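PDB 3GZ8: MutT/nudix family protein from Shewanella oneidensis, which binds ADP-ribose through its Nudix domain, the part of the protein described here, and acts as an ADP-ribose-dependent transcriptional regulator of NAD metabolism. Local coordinates for residues H47-L52 with P140-H145; A27-Y32 with Y109-S114; G54-F59 with R74-K79. All coordinates share one frame; numbering follows the deposited sequence.

Contact 1: residues H47-L52 with P140-H145; sequences HPFLGL and PLAFDH. With APR (adenosine-5-diphosphoribose), chain E.
Phe-49 and Phe-143 meet in an edge-to-face pair, the edge of Phe-49 turned toward the face of Phe-143, with centroids 4.8 Å apart and planes at 57°. This is the tight part of the contact. Phe-49 CE2 lies 3.7 Å from Phe-143 CD1, and the face of the Phe-49 ring receives the backbone of the other loop: Phe-143 N sits over its centre and Ala-142 CA makes a CH-pi contact 4.2 Å from the centroid. Phe-49 CG stands anti to its carbonyl carbon (chi1 -51°), which sets the ring over this backbone. The approach of the two chains itself leaves Phe-49 CB 3.7 Å from Ala-142 CB. Pro-48, after a cis peptide bond, adds CG obliquely against the Phe-143 ring.

Packing is looser at the partly exposed Leu-52, where CD2 comes no nearer than 4.2 Å to Pro-140 O. At the start of 140-145, Pro-140 is exposed to solvent.

No hydrogen bond joins the two loops, yet both turn toward the ADP-ribose pocket of this Nudix domain. The terminal ribose covers the Phe-143 face opposite Phe-49, and His-145 NE2 donates in its ring plane to APR O2D at 2.8 Å. An aromatic ring held between a second phenylalanine and a sugar, beside one straight hydrogen bond, suggests that the ribose is held both by packing on an aromatic face and by a directed polar contact.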
loop_
_atom_site.group_PDB
_atom_site.type_symbol
_atom_site.label_atom_id
_atom_site.label_comp_id
_atom_site.label_asym_id
_atom_site.label_seq_id
_atom_site.Cartn_x
_atom_site.Cartn_y
_atom_site.Cartn_z
ATOM N N HIS A 47 -2.906 -6.507 -21.812
ATOM C CA HIS A 47 -1.682 -7.135 -21.384
ATOM C C HIS A 47 -1.293 -6.549 -20.027
ATOM O O HIS A 47 -1.809 -5.495 -19.631
ATOM C CB HIS A 47 -0.586 -6.805 -22.379
ATOM C CG HIS A 47 -0.737 -7.478 -23.708
ATOM N ND1 HIS A 47 -0.883 -6.772 -24.888
ATOM C CD2 HIS A 47 -0.729 -8.786 -24.050
ATOM C CE1 HIS A 47 -0.963 -7.622 -25.898
ATOM N NE2 HIS A 47 -0.883 -8.849 -25.414
ATOM N N PRO A 48 -0.409 -7.227 -19.278
ATOM C CA PRO A 48 0.040 -8.609 -19.413
ATOM C C PRO A 48 -1.120 -9.541 -19.036
ATOM O O PRO A 48 -2.202 -9.065 -18.573
ATOM C CB PRO A 48 1.151 -8.734 -18.365
ATOM C CG PRO A 48 1.415 -7.408 -17.856
ATOM C CD PRO A 48 0.226 -6.546 -18.145
ATOM N N PHE A 49 -0.911 -10.844 -19.226
ATOM C CA PHE A 49 -1.925 -11.841 -18.919
ATOM C C PHE A 49 -3.220 -11.556 -19.677
ATOM O O PHE A 49 -4.317 -11.712 -19.142
ATOM C CB PHE A 49 -2.142 -11.979 -17.390
ATOM C CG PHE A 49 -0.859 -12.179 -16.621
ATOM C CD1 PHE A 49 -0.263 -13.444 -16.532
ATOM C CD2 PHE A 49 -0.201 -11.103 -16.040
ATOM C CE1 PHE A 49 0.958 -13.624 -15.843
ATOM C CE2 PHE A 49 1.022 -11.278 -15.365
ATOM C CZ PHE A 49 1.594 -12.532 -15.264
ATOM N N LEU A 50 -3.086 -11.142 -20.930
ATOM C CA LEU A 50 -4.237 -10.920 -21.795
ATOM C C LEU A 50 -4.929 -12.233 -21.989
ATOM O O LEU A 50 -4.278 -13.227 -22.301
ATOM C CB LEU A 50 -3.812 -10.371 -23.165
ATOM C CG LEU A 50 -4.906 -9.616 -23.929
ATOM C CD1 LEU A 50 -4.297 -8.639 -24.940
ATOM C CD2 LEU A 50 -5.901 -10.550 -24.621
ATOM N N GLY A 51 -6.245 -12.229 -21.782
ATOM C CA GLY A 51 -7.092 -13.405 -21.987
ATOM C C GLY A 51 -7.348 -14.227 -20.736
ATOM O O GLY A 51 -8.332 -14.957 -20.666
ATOM N N LEU A 52 -6.454 -14.110 -19.761
ATOM C CA LEU A 52 -6.571 -14.769 -18.441
ATOM C C LEU A 52 -7.575 -14.149 -17.484
ATOM O O LEU A 52 -7.853 -12.956 -17.527
ATOM C CB LEU A 52 -5.212 -14.781 -17.720
ATOM C CG LEU A 52 -4.181 -15.816 -18.157
ATOM C CD1 LEU A 52 -3.787 -15.588 -19.598
ATOM C CD2 LEU A 52 -2.957 -15.728 -17.242
ATOM N N PRO A 140 -4.940 -20.953 -14.117
ATOM C CA PRO A 140 -3.852 -19.978 -14.205
ATOM C C PRO A 140 -4.436 -18.564 -14.064
ATOM O O PRO A 140 -5.299 -18.180 -14.849
ATOM C CB PRO A 140 -3.247 -20.236 -15.597
ATOM C CG PRO A 140 -4.349 -20.904 -16.402
ATOM C CD PRO A 140 -5.283 -21.573 -15.414
ATOM N N LEU A 141 -4.023 -17.820 -13.042
ATOM C CA LEU A 141 -4.551 -16.475 -12.824
ATOM C C LEU A 141 -3.461 -15.427 -13.018
ATOM O O LEU A 141 -2.271 -15.709 -12.891
ATOM C CB LEU A 141 -5.201 -16.338 -11.444
ATOM C CG LEU A 141 -6.293 -17.372 -11.092
ATOM C CD1 LEU A 141 -6.582 -17.357 -9.625
ATOM C CD2 LEU A 141 -7.593 -17.176 -11.855
ATOM N N ALA A 142 -3.889 -14.216 -13.350
ATOM C CA ALA A 142 -3.000 -13.118 -13.646
ATOM C C ALA A 142 -2.149 -12.777 -12.438
ATOM O O ALA A 142 -2.595 -12.973 -11.297
ATOM C CB ALA A 142 -3.800 -11.936 -14.058
ATOM N N PHE A 143 -0.942 -12.259 -12.700
ATOM C CA PHE A 143 -0.009 -11.834 -11.666
ATOM C C PHE A 143 -0.005 -12.837 -10.521
ATOM O O PHE A 143 -0.029 -14.052 -10.747
ATOM C CB PHE A 143 -0.360 -10.430 -11.154
ATOM C CG PHE A 143 -0.683 -9.448 -12.246
ATOM C CD1 PHE A 143 0.321 -8.692 -12.836
ATOM C CD2 PHE A 143 -1.998 -9.297 -12.702
ATOM C CE1 PHE A 143 0.036 -7.802 -13.829
ATOM C CE2 PHE A 143 -2.306 -8.409 -13.717
ATOM C CZ PHE A 143 -1.281 -7.641 -14.275
ATOM N N ASP A 144 -0.007 -12.323 -9.296
ATOM C CA ASP A 144 0.024 -13.140 -8.082
ATOM C C ASP A 144 -1.356 -13.228 -7.467
ATOM O O ASP A 144 -1.485 -13.362 -6.237
ATOM C CB ASP A 144 1.003 -12.518 -7.058
ATOM C CG ASP A 144 0.666 -11.017 -6.712
ATOM O OD1 ASP A 144 -0.335 -10.452 -7.255
ATOM O OD2 ASP A 144 1.415 -10.411 -5.895
ATOM N N HIS A 145 -2.391 -13.139 -8.301
ATOM C CA HIS A 145 -3.766 -13.057 -7.802
ATOM C C HIS A 145 -4.215 -14.334 -7.111
ATOM O O HIS A 145 -5.172 -14.320 -6.340
ATOM C CB HIS A 145 -4.752 -12.658 -8.905
ATOM C CG HIS A 145 -4.597 -11.242 -9.376
ATOM N ND1 HIS A 145 -5.495 -10.638 -10.236
ATOM C CD2 HIS A 145 -3.654 -10.307 -9.093
ATOM C CE1 HIS A 145 -5.091 -9.401 -10.478
ATOM N NE2 HIS A 145 -3.979 -9.176 -9.797
HETATM N N1 APR E . -0.561 4.261 -14.399
HETATM C C2 APR E . -1.820 4.652 -14.710
HETATM N N3 APR E . -2.520 4.125 -15.731
HETATM C C4 APR E . -1.975 3.137 -16.502
HETATM C C5 APR E . -0.616 2.656 -16.200
HETATM C C6 APR E . 0.097 3.287 -15.087
HETATM N N6 APR E . 1.362 2.887 -14.775
HETATM N N7 APR E . -0.322 1.701 -17.089
HETATM C C8 APR E . -1.407 1.560 -17.894
HETATM N N9 APR E . -2.382 2.426 -17.554
HETATM C "C1'" APR E . -3.693 2.555 -18.210
HETATM C "C2'" APR E . -3.589 2.314 -19.710
HETATM O "O2'" APR E . -4.571 3.133 -20.367
HETATM C "C3'" APR E . -3.997 0.871 -19.894
HETATM O "O3'" APR E . -4.609 0.649 -21.167
HETATM O "O4'" APR E . -4.571 1.556 -17.704
HETATM C "C4'" APR E . -4.976 0.674 -18.746
HETATM C "C5'" APR E . -4.932 -0.707 -18.145
HETATM O "O5'" APR E . -6.033 -0.762 -17.232
HETATM P PA APR E . -6.359 -2.176 -16.552
HETATM O O1A APR E . -6.458 -3.261 -17.617
HETATM O O2A APR E . -7.496 -1.934 -15.616
HETATM O O3A APR E . -4.962 -2.273 -15.736
HETATM P PB APR E . -4.290 -3.671 -15.323
HETATM O O1B APR E . -3.412 -4.131 -16.438
HETATM O O2B APR E . -5.435 -4.475 -14.782
HETATM O O5D APR E . -3.238 -3.320 -14.150
HETATM C C5D APR E . -3.658 -3.402 -12.782
HETATM O O4D APR E . -1.738 -4.716 -12.155
HETATM O O1D APR E . -0.009 -5.156 -10.643
HETATM C C1D APR E . -1.287 -5.579 -11.123
HETATM O O2D APR E . -2.500 -6.786 -9.440
HETATM C C2D APR E . -2.364 -5.494 -10.059
HETATM O O3D APR E . -4.621 -6.059 -10.890
HETATM C C3D APR E . -3.629 -5.026 -10.787
HETATM C C4D APR E . -3.163 -4.723 -12.205
#

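Contact 2: residues A27-Y32 with Y109-S114; sequences AVLFTY and YTALMS
Leu-29, Ala-111 and Met-113 form the apolar centre of this parallel strand pairing, two neighbouring strands in the mixed sheet of the Nudix fold. Leu-29 CD2 rests 3.6 Å from Ala-111 CB, while its other branch, CD1, meets Met-113 SD at 3.7 Å. Met-113 CG lies between the backbone N and the carbonyl carbon (chi1 55°), which brings it to 3.2 Å from Phe-30 O, and a bend at chi3 belongs to the path that leads SD to the leucine. Ala-27 and Tyr-109 continue this face of the sheet, and both pack on helix 68-80.

On the other face, Leu-112 CD1 touches Phe-30 CB and Tyr-32 CE2, each at 3.9 Å, and so bridges two side chains of the neighbouring strand. Val-28 CG1 covers one face of the Phe-30 ring near its rim. Helix 145-156 closes over this side, with Ala-152 against Val-28, Phe-30 and Thr-110; the two faces of the sheet are thus backed by different helices, the sandwich expected of a Nudix domain.

Between the faces runs the backbone pairing. Val-28 and Phe-30 each donate N-H to the 109-114 strand and return a carbonyl to it, a parallel register in which these two residues supply the backbone bonds of 27-32. Phe-30 N reaches Ala-111 O almost straight, with an N-H...O angle of 171°.

Hydroxyls reinforce the polar edge. Val-28 O is gripped twice, by Ala-111 N and by Thr-110 OG1, the latter lying in the carbonyl plane. Toward the exposed end, a water donates to Met-113 O, and that same carbonyl oxygen takes a 2.7 Å hydrogen bond from Thr-31 OG1.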
loop_
_atom_site.group_PDB
_atom_site.type_symbol
_atom_site.label_atom_id
_atom_site.label_comp_id
_atom_site.label_asym_id
_atom_site.label_seq_id
_atom_site.Cartn_x
_atom_site.Cartn_y
_atom_site.Cartn_z
ATOM N N ALA A 27 -9.271 -6.323 -5.552
ATOM C CA ALA A 27 -10.302 -6.721 -4.599
ATOM C C ALA A 27 -10.573 -8.195 -4.724
ATOM O O ALA A 27 -10.664 -8.725 -5.850
ATOM C CB ALA A 27 -11.590 -5.935 -4.803
ATOM N N VAL A 28 -10.707 -8.856 -3.570
ATOM C CA VAL A 28 -11.178 -10.245 -3.537
ATOM C C VAL A 28 -12.550 -10.278 -2.890
ATOM O O VAL A 28 -12.675 -10.175 -1.647
ATOM C CB VAL A 28 -10.223 -11.157 -2.759
ATOM C CG1 VAL A 28 -10.668 -12.597 -2.850
ATOM C CG2 VAL A 28 -8.792 -11.013 -3.277
ATOM N N LEU A 29 -13.582 -10.440 -3.718
ATOM C CA LEU A 29 -14.941 -10.490 -3.195
ATOM C C LEU A 29 -15.493 -11.897 -3.161
ATOM O O LEU A 29 -15.489 -12.606 -4.169
ATOM C CB LEU A 29 -15.875 -9.578 -3.977
ATOM C CG LEU A 29 -15.598 -8.079 -4.049
ATOM C CD1 LEU A 29 -16.811 -7.415 -4.673
ATOM C CD2 LEU A 29 -15.250 -7.462 -2.655
ATOM N N PHE A 30 -15.985 -12.285 -1.993
ATOM C CA PHE A 30 -16.509 -13.603 -1.789
ATOM C C PHE A 30 -18.035 -13.572 -1.645
ATOM O O PHE A 30 -18.616 -12.594 -1.132
ATOM C CB PHE A 30 -15.905 -14.207 -0.519
ATOM C CG PHE A 30 -14.446 -14.663 -0.641
ATOM C CD1 PHE A 30 -14.047 -15.556 -1.609
ATOM C CD2 PHE A 30 -13.497 -14.247 0.296
ATOM C CE1 PHE A 30 -12.727 -16.001 -1.671
ATOM C CE2 PHE A 30 -12.169 -14.684 0.232
ATOM C CZ PHE A 30 -11.792 -15.568 -0.742
ATOM N N THR A 31 -18.684 -14.647 -2.084
ATOM C CA THR A 31 -20.095 -14.833 -1.822
ATOM C C THR A 31 -20.432 -16.308 -1.652
ATOM O O THR A 31 -19.689 -17.172 -2.102
ATOM C CB THR A 31 -21.003 -14.197 -2.933
ATOM O OG1 THR A 31 -22.365 -14.212 -2.493
ATOM C CG2 THR A 31 -20.936 -14.977 -4.224
ATOM N N TYR A 32 -21.540 -16.580 -0.974
ATOM C CA TYR A 32 -22.188 -17.901 -1.029
ATOM C C TYR A 32 -23.379 -17.845 -1.986
ATOM O O TYR A 32 -24.346 -17.107 -1.757
ATOM C CB TYR A 32 -22.616 -18.366 0.366
ATOM C CG TYR A 32 -21.437 -18.657 1.264
ATOM C CD1 TYR A 32 -20.753 -19.872 1.170
ATOM C CD2 TYR A 32 -20.978 -17.701 2.188
ATOM C CE1 TYR A 32 -19.639 -20.143 1.987
ATOM C CE2 TYR A 32 -19.872 -17.959 3.007
ATOM C CZ TYR A 32 -19.206 -19.175 2.900
ATOM O OH TYR A 32 -18.117 -19.436 3.701
ATOM N N TYR A 109 -7.969 -5.474 -1.244
ATOM C CA TYR A 109 -9.118 -5.381 -0.387
ATOM C C TYR A 109 -9.939 -6.656 -0.476
ATOM O O TYR A 109 -9.742 -7.468 -1.386
ATOM C CB TYR A 109 -9.977 -4.219 -0.832
ATOM C CG TYR A 109 -9.388 -2.877 -0.502
ATOM C CD1 TYR A 109 -9.775 -2.186 0.648
ATOM C CD2 TYR A 109 -8.423 -2.298 -1.331
ATOM C CE1 TYR A 109 -9.226 -0.940 0.955
ATOM C CE2 TYR A 109 -7.879 -1.050 -1.038
ATOM C CZ TYR A 109 -8.270 -0.389 0.090
ATOM O OH TYR A 109 -7.693 0.818 0.360
ATOM N N THR A 110 -10.880 -6.837 0.450
ATOM C CA THR A 110 -11.665 -8.035 0.466
ATOM C C THR A 110 -13.045 -7.769 1.044
ATOM O O THR A 110 -13.230 -6.870 1.863
ATOM C CB THR A 110 -10.930 -9.181 1.239
ATOM O OG1 THR A 110 -11.648 -10.405 1.080
ATOM C CG2 THR A 110 -10.830 -8.888 2.739
ATOM N N ALA A 111 -14.038 -8.518 0.595
ATOM C CA ALA A 111 -15.290 -8.518 1.306
ATOM C C ALA A 111 -15.960 -9.870 1.156
ATOM O O ALA A 111 -15.729 -10.581 0.172
ATOM C CB ALA A 111 -16.212 -7.381 0.822
ATOM N N LEU A 112 -16.783 -10.213 2.145
ATOM C CA LEU A 112 -17.728 -11.306 2.022
ATOM C C LEU A 112 -19.105 -10.673 1.901
ATOM O O LEU A 112 -19.423 -9.770 2.681
ATOM C CB LEU A 112 -17.659 -12.211 3.254
ATOM C CG LEU A 112 -18.743 -13.286 3.392
ATOM C CD1 LEU A 112 -18.590 -14.342 2.268
ATOM C CD2 LEU A 112 -18.746 -13.922 4.827
ATOM N N MET A 113 -19.919 -11.138 0.947
ATOM C CA MET A 113 -21.183 -10.458 0.628
ATOM C C MET A 113 -22.234 -11.387 0.000
ATOM O O MET A 113 -21.923 -12.528 -0.366
ATOM C CB MET A 113 -20.905 -9.335 -0.374
ATOM C CG MET A 113 -20.182 -9.845 -1.627
ATOM S SD MET A 113 -19.857 -8.655 -2.924
ATOM C CE MET A 113 -21.491 -8.017 -3.248
ATOM N N SER A 114 -23.464 -10.888 -0.140
ATOM C CA SER A 114 -24.511 -11.621 -0.832
ATOM C C SER A 114 -24.301 -11.500 -2.319
ATOM O O SER A 114 -23.723 -10.532 -2.792
ATOM C CB SER A 114 -25.892 -11.101 -0.451
ATOM O OG SER A 114 -26.028 -11.092 0.963
HETATM O O HOH W 1 -22.963 -14.677 1.572
#

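Contact 3: residues G54-F59 with R74-K79; sequences GLPGGF and RKLAEK. With APR (adenosine-5-diphosphoribose), chain E.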
loop_
_atom_site.group_PDB
_atom_site.type_symbol
_atom_site.label_atom_id
_atom_site.label_comp_id
_atom_site.label_asym_id
_atom_site.label_seq_id
_atom_site.Cartn_x
_atom_site.Cartn_y
_atom_site.Cartn_z
ATOM N N GLY A 54 -8.382 -12.998 -13.669
ATOM C CA GLY A 54 -7.752 -12.543 -12.422
ATOM C C GLY A 54 -8.734 -11.651 -11.677
ATOM O O GLY A 54 -9.923 -11.560 -12.067
ATOM N N LEU A 55 -8.233 -10.955 -10.647
ATOM C CA LEU A 55 -9.062 -10.094 -9.776
ATOM C C LEU A 55 -9.367 -8.735 -10.397
ATOM O O LEU A 55 -8.539 -8.171 -11.101
ATOM C CB LEU A 55 -8.389 -9.847 -8.419
ATOM C CG LEU A 55 -8.084 -11.054 -7.547
ATOM C CD1 LEU A 55 -6.946 -10.739 -6.533
ATOM C CD2 LEU A 55 -9.349 -11.530 -6.860
ATOM N N PRO A 56 -10.564 -8.193 -10.109
ATOM C CA PRO A 56 -10.875 -6.834 -10.544
ATOM C C PRO A 56 -9.992 -5.859 -9.790
ATOM O O PRO A 56 -10.101 -5.775 -8.570
ATOM C CB PRO A 56 -12.338 -6.644 -10.122
ATOM C CG PRO A 56 -12.615 -7.727 -9.110
ATOM C CD PRO A 56 -11.655 -8.827 -9.338
ATOM N N GLY A 57 -9.108 -5.162 -10.497
ATOM C CA GLY A 57 -8.227 -4.175 -9.877
ATOM C C GLY A 57 -7.967 -2.992 -10.798
ATOM O O GLY A 57 -8.746 -2.748 -11.747
ATOM N N GLY A 58 -6.888 -2.245 -10.537
ATOM C CA GLY A 58 -6.586 -1.119 -11.389
ATOM C C GLY A 58 -5.788 0.018 -10.799
ATOM O O GLY A 58 -5.345 -0.030 -9.636
ATOM N N PHE A 59 -5.623 1.053 -11.617
ATOM C CA PHE A 59 -4.823 2.215 -11.274
ATOM C C PHE A 59 -5.652 3.354 -10.717
ATOM O O PHE A 59 -6.837 3.535 -11.062
ATOM C CB PHE A 59 -4.083 2.707 -12.510
ATOM C CG PHE A 59 -3.064 1.740 -13.022
ATOM C CD1 PHE A 59 -1.771 1.753 -12.509
ATOM C CD2 PHE A 59 -3.400 0.811 -14.017
ATOM C CE1 PHE A 59 -0.814 0.868 -12.977
ATOM C CE2 PHE A 59 -2.467 -0.092 -14.484
ATOM C CZ PHE A 59 -1.152 -0.061 -13.978
ATOM N N ARG A 74 -14.528 1.868 -7.423
ATOM C CA ARG A 74 -14.765 2.360 -8.753
ATOM C C ARG A 74 -14.303 1.306 -9.755
ATOM O O ARG A 74 -14.991 1.052 -10.744
ATOM C CB ARG A 74 -14.048 3.700 -8.965
ATOM C CG ARG A 74 -14.148 4.223 -10.396
ATOM C CD ARG A 74 -13.428 5.564 -10.649
ATOM N NE ARG A 74 -12.030 5.502 -10.257
ATOM C CZ ARG A 74 -11.073 4.957 -10.993
ATOM N NH1 ARG A 74 -9.847 4.943 -10.530
ATOM N NH2 ARG A 74 -11.342 4.424 -12.187
ATOM N N LYS A 75 -13.162 0.673 -9.488
ATOM C CA LYS A 75 -12.685 -0.416 -10.341
ATOM C C LYS A 75 -13.680 -1.557 -10.316
ATOM O O LYS A 75 -13.962 -2.165 -11.343
ATOM C CB LYS A 75 -11.284 -0.904 -9.930
ATOM C CG LYS A 75 -10.092 0.126 -10.135
ATOM C CD LYS A 75 -10.212 1.065 -11.348
ATOM C CE LYS A 75 -10.210 0.293 -12.688
ATOM N NZ LYS A 75 -10.373 1.209 -13.885
ATOM N N LEU A 76 -14.216 -1.861 -9.139
ATOM C CA LEU A 76 -15.223 -2.884 -9.038
ATOM C C LEU A 76 -16.502 -2.561 -9.826
ATOM O O LEU A 76 -17.075 -3.451 -10.471
ATOM C CB LEU A 76 -15.558 -3.157 -7.581
ATOM C CG LEU A 76 -14.539 -4.048 -6.861
ATOM C CD1 LEU A 76 -14.709 -3.891 -5.348
ATOM C CD2 LEU A 76 -14.684 -5.502 -7.296
ATOM N N ALA A 77 -16.977 -1.323 -9.762
ATOM C CA ALA A 77 -18.211 -0.970 -10.480
ATOM C C ALA A 77 -17.960 -0.932 -11.988
ATOM O O ALA A 77 -18.802 -1.333 -12.770
ATOM C CB ALA A 77 -18.774 0.352 -9.992
ATOM N N GLU A 78 -16.787 -0.452 -12.383
ATOM C CA GLU A 78 -16.415 -0.395 -13.771
ATOM C C GLU A 78 -16.314 -1.801 -14.372
ATOM O O GLU A 78 -16.955 -2.093 -15.379
ATOM C CB GLU A 78 -15.079 0.369 -13.953
ATOM C CG GLU A 78 -15.130 1.885 -13.760
ATOM C CD GLU A 78 -13.749 2.500 -13.706
ATOM O OE1 GLU A 78 -13.609 3.758 -13.667
ATOM O OE2 GLU A 78 -12.775 1.716 -13.680
ATOM N N LYS A 79 -15.502 -2.674 -13.777
ATOM C CA LYS A 79 -15.221 -3.967 -14.416
ATOM C C LYS A 79 -16.281 -5.039 -14.117
ATOM O O LYS A 79 -16.354 -6.069 -14.794
ATOM C CB LYS A 79 -13.831 -4.460 -14.056
ATOM C CG LYS A 79 -12.702 -3.471 -14.351
ATOM C CD LYS A 79 -11.357 -4.120 -14.118
ATOM C CE LYS A 79 -10.233 -3.353 -14.774
ATOM N NZ LYS A 79 -8.888 -3.978 -14.497
HETATM N N1 APR E . -0.561 4.261 -14.399
HETATM C C2 APR E . -1.820 4.652 -14.710
HETATM N N3 APR E . -2.520 4.125 -15.731
HETATM C C4 APR E . -1.975 3.137 -16.502
HETATM C C5 APR E . -0.616 2.656 -16.200
HETATM C C6 APR E . 0.097 3.287 -15.087
HETATM N N6 APR E . 1.362 2.887 -14.775
HETATM N N7 APR E . -0.322 1.701 -17.089
HETATM C C8 APR E . -1.407 1.560 -17.894
HETATM N N9 APR E . -2.382 2.426 -17.554
HETATM C "C1'" APR E . -3.693 2.555 -18.210
HETATM C "C2'" APR E . -3.589 2.314 -19.710
HETATM O "O2'" APR E . -4.571 3.133 -20.367
HETATM C "C3'" APR E . -3.997 0.871 -19.894
HETATM O "O3'" APR E . -4.609 0.649 -21.167
HETATM O "O4'" APR E . -4.571 1.556 -17.704
HETATM C "C4'" APR E . -4.976 0.674 -18.746
HETATM C "C5'" APR E . -4.932 -0.707 -18.145
HETATM O "O5'" APR E . -6.033 -0.762 -17.232
HETATM P PA APR E . -6.359 -2.176 -16.552
HETATM O O1A APR E . -6.458 -3.261 -17.617
HETATM O O2A APR E . -7.496 -1.934 -15.616
HETATM O O3A APR E . -4.962 -2.273 -15.736
HETATM P PB APR E . -4.290 -3.671 -15.323
HETATM O O1B APR E . -3.412 -4.131 -16.438
HETATM O O2B APR E . -5.435 -4.475 -14.782
HETATM O O5D APR E . -3.238 -3.320 -14.150
HETATM C C5D APR E . -3.658 -3.402 -12.782
HETATM O O4D APR E . -1.738 -4.716 -12.155
HETATM O O1D APR E . -0.009 -5.156 -10.643
HETATM C C1D APR E . -1.287 -5.579 -11.123
HETATM O O2D APR E . -2.500 -6.786 -9.440
HETATM C C2D APR E . -2.364 -5.494 -10.059
HETATM O O3D APR E . -4.621 -6.059 -10.890
HETATM C C3D APR E . -3.629 -5.026 -10.787
HETATM C C4D APR E . -3.163 -4.723 -12.205
HETATM O O HOH W 2 -6.899 -5.653 -12.552
HETATM O O HOH W 3 -7.368 0.797 -14.078
HETATM O O HOH W 4 -8.614 3.542 -13.366
#
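Arg-74 and Phe-59 meet through a weak, long hydrogen bond from NH1 to Phe-59 O, the oxygen lying at the edge of the guanidinium plane. The stronger partners of Arg-74 are Asp-65, at NH1, and Glu-78, whose OE1 pairs with NH2. Lys-75 follows, its chain bent at chi2 and chi3 and its methylenes laid along Gly-57 and Gly-58; a side chain on Gly-58 would run into Lys-75 CE. Its NZ pairs with Glu-78 OE2 and holds a water that also takes the N-H of Phe-59 and donates to APR O2A. Leu-76 turns to the apolar side, CD2 being 3.5 Å from Pro-56 CG. The Gly-57/Gly-58 strand and helix 68-80 probably correspond to the Nudix box, in a degenerate form with Lys-75 and Lys-79 at positions usually acidic. Phe-59 lies flat against the adenine, with APR C5 3.5 Å above its ring centre, and a serine in its place would probably leave that base face without its aromatic cover. Beyond Glu-78, Lys-79 extends past CG, and its NZ donates both to APR O2A at 2.7 Å and to Gly-57 O at 3.0 Å, approaching the carbonyl from above its plane.

In the fold
Contacts 2 and 3 are buried, whereas contact 1 is only partly so and lies in two loops near the second subunit. Contact 2 is held by backbone bonds within the sheet; contact 3 sets a helix on a strand and combines Pro-56/Leu-76 packing with lysine bonds and ordered water; contact 1 has aromatic packing and no hydrogen bond between its segments. Contacts 2 and 3 share the sheet, since strands 22-33 and 53-59 are neighbours: Ala-27 N probably bonds to Pro-56 O. Contacts 1 and 3 both touch ADP-ribose, contact 1 at the terminal ribose and contact 3 chiefly at adenine and diphosphate, and they probably join through a hydrogen bond between His-145 ND1 and Leu-55 N.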